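Local coordinates for CLIP-associating protein 2 (Mus musculus, PDB 3WOZ) that probably binds tubulin through HEAT-repeat TOG domains, of which this is one, and contributes to the control of microtubule dynamics, at residues F51-F55 with F66-L70. Residues are numbered along the deposited sequence; the frame is centred on the assembly and turned at random.
Sequences FTRMF and FLETL
F66 pushes its ring between F51 and F55 and makes a T-shaped pair with each. The F66 edge points at the face of F55, with CZ of F66 over the middle of that ring. The centroids of F55 and F66 are 4.9 Å apart and the planes are almost perpendicular, at 89°. The pair with F51 is more tilted, at 62°. Here F66 CE1 lies over one face of F51, toward the rim, and comes 3.6 Å from F51 CD1. CG of F66 is anti to the backbone N (chi1 153°), which carries the ring across to helix 41-54.

M54, present as selenomethionine, covers a face of F66. Its CB makes a CH-pi contact over the ring centre, 3.8 Å from the F66 centroid. The SE atom of M54 sits obliquely, 4.7 Å from the same centroid, in a Met-aromatic contact. Replacing F66 by alanine would probably leave F51 and F55 each without the ring edge set against its face, and M54 without the ring it covers.

Methyl groups packed against the rings extend the cluster one turn along helix 60-77. The two methyl branches of L70 divide the work. CD2 of L70 meets F51 CD2 at 3.9 Å, while CD1 of L70 meets F55 CZ at 4.1 Å. T69 adds a looser touch through CG2 to F51 CZ, and its hydroxyl is hydrogen-bonded to M65 O and Q30 OE1.

The contact is buried packing between the consecutive helices 41-54 and 60-77 of a HEAT-repeat TOG domain, near the turn that joins them. F73 extends the aromatic cluster with an edge-to-face pair to F51. Helix 19-34 packs on F51, M54 and T69, whereas helix 85-96 packs on F55 and L70.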
ATOM      1  N   PHE A  51     -10.204   3.123 -11.693  1.00 42.03           N
ATOM      2  CA  PHE A  51      -9.874   3.260 -10.279  1.00 41.48           C
ATOM      3  C   PHE A  51      -8.511   3.913 -10.057  1.00 41.59           C
ATOM      4  O   PHE A  51      -8.338   4.677  -9.108  1.00 41.26           O
ATOM      5  CB  PHE A  51      -9.947   1.904  -9.564  1.00 41.14           C
ATOM      6  CG  PHE A  51     -11.322   1.544  -9.059  1.00 40.55           C
ATOM      7  CD1 PHE A  51     -12.393   2.427  -9.184  1.00 40.10           C
ATOM      8  CD2 PHE A  51     -11.536   0.328  -8.416  1.00 40.77           C
ATOM      9  CE1 PHE A  51     -13.654   2.095  -8.696  1.00 39.45           C
ATOM     10  CE2 PHE A  51     -12.790  -0.007  -7.924  1.00 40.63           C
ATOM     11  CZ  PHE A  51     -13.850   0.881  -8.064  1.00 39.86           C
ATOM     12  N   THR A  52      -7.556   3.600 -10.936  1.00 41.60           N
ATOM     13  CA  THR A  52      -6.234   4.223 -10.927  1.00 41.92           C
ATOM     14  C   THR A  52      -6.355   5.747 -11.001  1.00 42.28           C
ATOM     15  O   THR A  52      -5.708   6.461 -10.233  1.00 42.36           O
ATOM     16  CB  THR A  52      -5.354   3.697 -12.090  1.00 42.10           C
ATOM     17  OG1 THR A  52      -5.181   2.282 -11.955  1.00 41.66           O
ATOM     18  CG2 THR A  52      -3.974   4.368 -12.096  1.00 41.73           C
ATOM     19  N   ARG A  53      -7.201   6.224 -11.915  1.00 42.69           N
ATOM     20  CA  ARG A  53      -7.456   7.655 -12.079  0.50 42.83           C
ATOM     21  C   ARG A  53      -8.280   8.219 -10.921  1.00 42.88           C
ATOM     22  O   ARG A  53      -8.093   9.372 -10.518  1.00 42.70           O
ATOM     23  CB  ARG A  53      -8.161   7.929 -13.410  0.50 42.95           C
ATOM     24  CG  ARG A  53      -7.328   7.589 -14.642  0.50 43.42           C
ATOM     25  CD  ARG A  53      -7.899   8.245 -15.891  0.50 43.91           C
ATOM     26  NE  ARG A  53      -9.316   7.940 -16.069  0.50 43.68           N
ATOM     27  CZ  ARG A  53      -9.776   6.872 -16.711  0.50 43.67           C
ATOM     28  NH1 ARG A  53      -8.932   5.996 -17.240  0.50 43.85           N
ATOM     29  NH2 ARG A  53     -11.082   6.679 -16.822  0.50 43.57           N
HETATM   30  N   MSE A  54      -9.183   7.396 -10.383  1.00 42.76           N
HETATM   31  CA  MSE A  54     -10.037   7.790  -9.261  1.00 42.91           C
HETATM   32  C   MSE A  54      -9.248   8.144  -7.996  1.00 42.45           C
HETATM   33  O   MSE A  54      -9.737   8.875  -7.139  1.00 42.08           O
HETATM   34  CB  MSE A  54     -11.074   6.706  -8.959  1.00 43.32           C
HETATM   35  CG  MSE A  54     -12.457   7.262  -8.653  1.00 45.58           C
HETATM   36 SE   MSE A  54     -13.900   5.997  -8.996  1.00 51.97          SE
HETATM   37  CE  MSE A  54     -15.168   7.182  -9.900  1.00 49.49           C
ATOM     38  N   PHE A  55      -8.030   7.624  -7.882  1.00 42.28           N
ATOM     39  CA  PHE A  55      -7.153   7.991  -6.775  1.00 42.14           C
ATOM     40  C   PHE A  55      -6.865   9.490  -6.753  1.00 42.56           C
ATOM     41  O   PHE A  55      -6.579  10.052  -5.698  1.00 42.73           O
ATOM     42  CB  PHE A  55      -5.848   7.189  -6.817  1.00 42.04           C
ATOM     43  CG  PHE A  55      -5.955   5.834  -6.180  1.00 40.50           C
ATOM     44  CD1 PHE A  55      -6.117   5.710  -4.807  1.00 39.12           C
ATOM     45  CD2 PHE A  55      -5.892   4.680  -6.955  1.00 40.07           C
ATOM     46  CE1 PHE A  55      -6.227   4.456  -4.208  1.00 38.41           C
ATOM     47  CE2 PHE A  55      -5.992   3.416  -6.361  1.00 39.06           C
ATOM     48  CZ  PHE A  55      -6.154   3.310  -4.984  1.00 38.12           C
ATOM     49  N   PHE A  66     -15.491   6.170  -3.468  1.00 39.08           N
ATOM     50  CA  PHE A  66     -14.536   5.313  -4.173  1.00 38.24           C
ATOM     51  C   PHE A  66     -13.758   4.444  -3.186  1.00 37.88           C
ATOM     52  O   PHE A  66     -13.670   3.230  -3.363  1.00 37.20           O
ATOM     53  CB  PHE A  66     -13.601   6.165  -5.049  1.00 38.06           C
ATOM     54  CG  PHE A  66     -12.241   5.555  -5.295  1.00 37.88           C
ATOM     55  CD1 PHE A  66     -12.094   4.408  -6.077  1.00 37.99           C
ATOM     56  CD2 PHE A  66     -11.098   6.153  -4.765  1.00 38.15           C
ATOM     57  CE1 PHE A  66     -10.829   3.858  -6.311  1.00 38.10           C
ATOM     58  CE2 PHE A  66      -9.827   5.616  -4.995  1.00 38.04           C
ATOM     59  CZ  PHE A  66      -9.691   4.463  -5.766  1.00 38.11           C
ATOM     60  N   LEU A  67     -13.215   5.070  -2.144  1.00 37.80           N
ATOM     61  CA  LEU A  67     -12.522   4.347  -1.071  1.00 37.88           C
ATOM     62  C   LEU A  67     -13.374   3.251  -0.428  1.00 38.34           C
ATOM     63  O   LEU A  67     -12.859   2.184  -0.097  1.00 38.09           O
ATOM     64  CB  LEU A  67     -12.032   5.311   0.009  1.00 37.63           C
ATOM     65  CG  LEU A  67     -10.875   6.239  -0.361  1.00 37.53           C
ATOM     66  CD1 LEU A  67     -10.605   7.180   0.798  1.00 35.78           C
ATOM     67  CD2 LEU A  67      -9.602   5.452  -0.757  1.00 36.39           C
ATOM     68  N   GLU A  68     -14.667   3.523  -0.254  1.00 38.85           N
ATOM     69  CA  GLU A  68     -15.596   2.543   0.316  1.00 40.03           C
ATOM     70  C   GLU A  68     -15.876   1.390  -0.638  1.00 39.70           C
ATOM     71  O   GLU A  68     -16.031   0.254  -0.210  1.00 40.20           O
ATOM     72  CB  GLU A  68     -16.916   3.204   0.717  1.00 39.97           C
ATOM     73  CG  GLU A  68     -16.807   4.070   1.950  1.00 42.86           C
ATOM     74  CD  GLU A  68     -18.040   4.923   2.193  1.00 46.26           C
ATOM     75  OE1 GLU A  68     -18.565   5.520   1.227  1.00 47.85           O
ATOM     76  OE2 GLU A  68     -18.474   5.003   3.361  1.00 48.62           O
ATOM     77  N   THR A  69     -15.959   1.699  -1.926  1.00 39.74           N
ATOM     78  CA  THR A  69     -16.203   0.697  -2.959  1.00 39.85           C
ATOM     79  C   THR A  69     -15.007  -0.251  -3.110  1.00 39.86           C
ATOM     80  O   THR A  69     -15.182  -1.427  -3.430  1.00 39.70           O
ATOM     81  CB  THR A  69     -16.519   1.371  -4.314  1.00 39.87           C
ATOM     82  OG1 THR A  69     -17.459   2.429  -4.107  1.00 39.30           O
ATOM     83  CG2 THR A  69     -17.111   0.372  -5.310  1.00 39.90           C
ATOM     84  N   LEU A  70     -13.801   0.268  -2.866  1.00 40.01           N
ATOM     85  CA  LEU A  70     -12.562  -0.517  -2.967  1.00 40.05           C
ATOM     86  C   LEU A  70     -12.588  -1.764  -2.095  1.00 40.30           C
ATOM     87  O   LEU A  70     -12.086  -2.814  -2.499  1.00 40.10           O
ATOM     88  CB  LEU A  70     -11.335   0.328  -2.594  1.00 40.08           C
ATOM     89  CG  LEU A  70     -10.546   1.097  -3.660  1.00 39.92           C
ATOM     90  CD1 LEU A  70      -9.359   1.800  -3.003  1.00 40.05           C
ATOM     91  CD2 LEU A  70     -10.049   0.180  -4.781  1.00 39.37           C
TER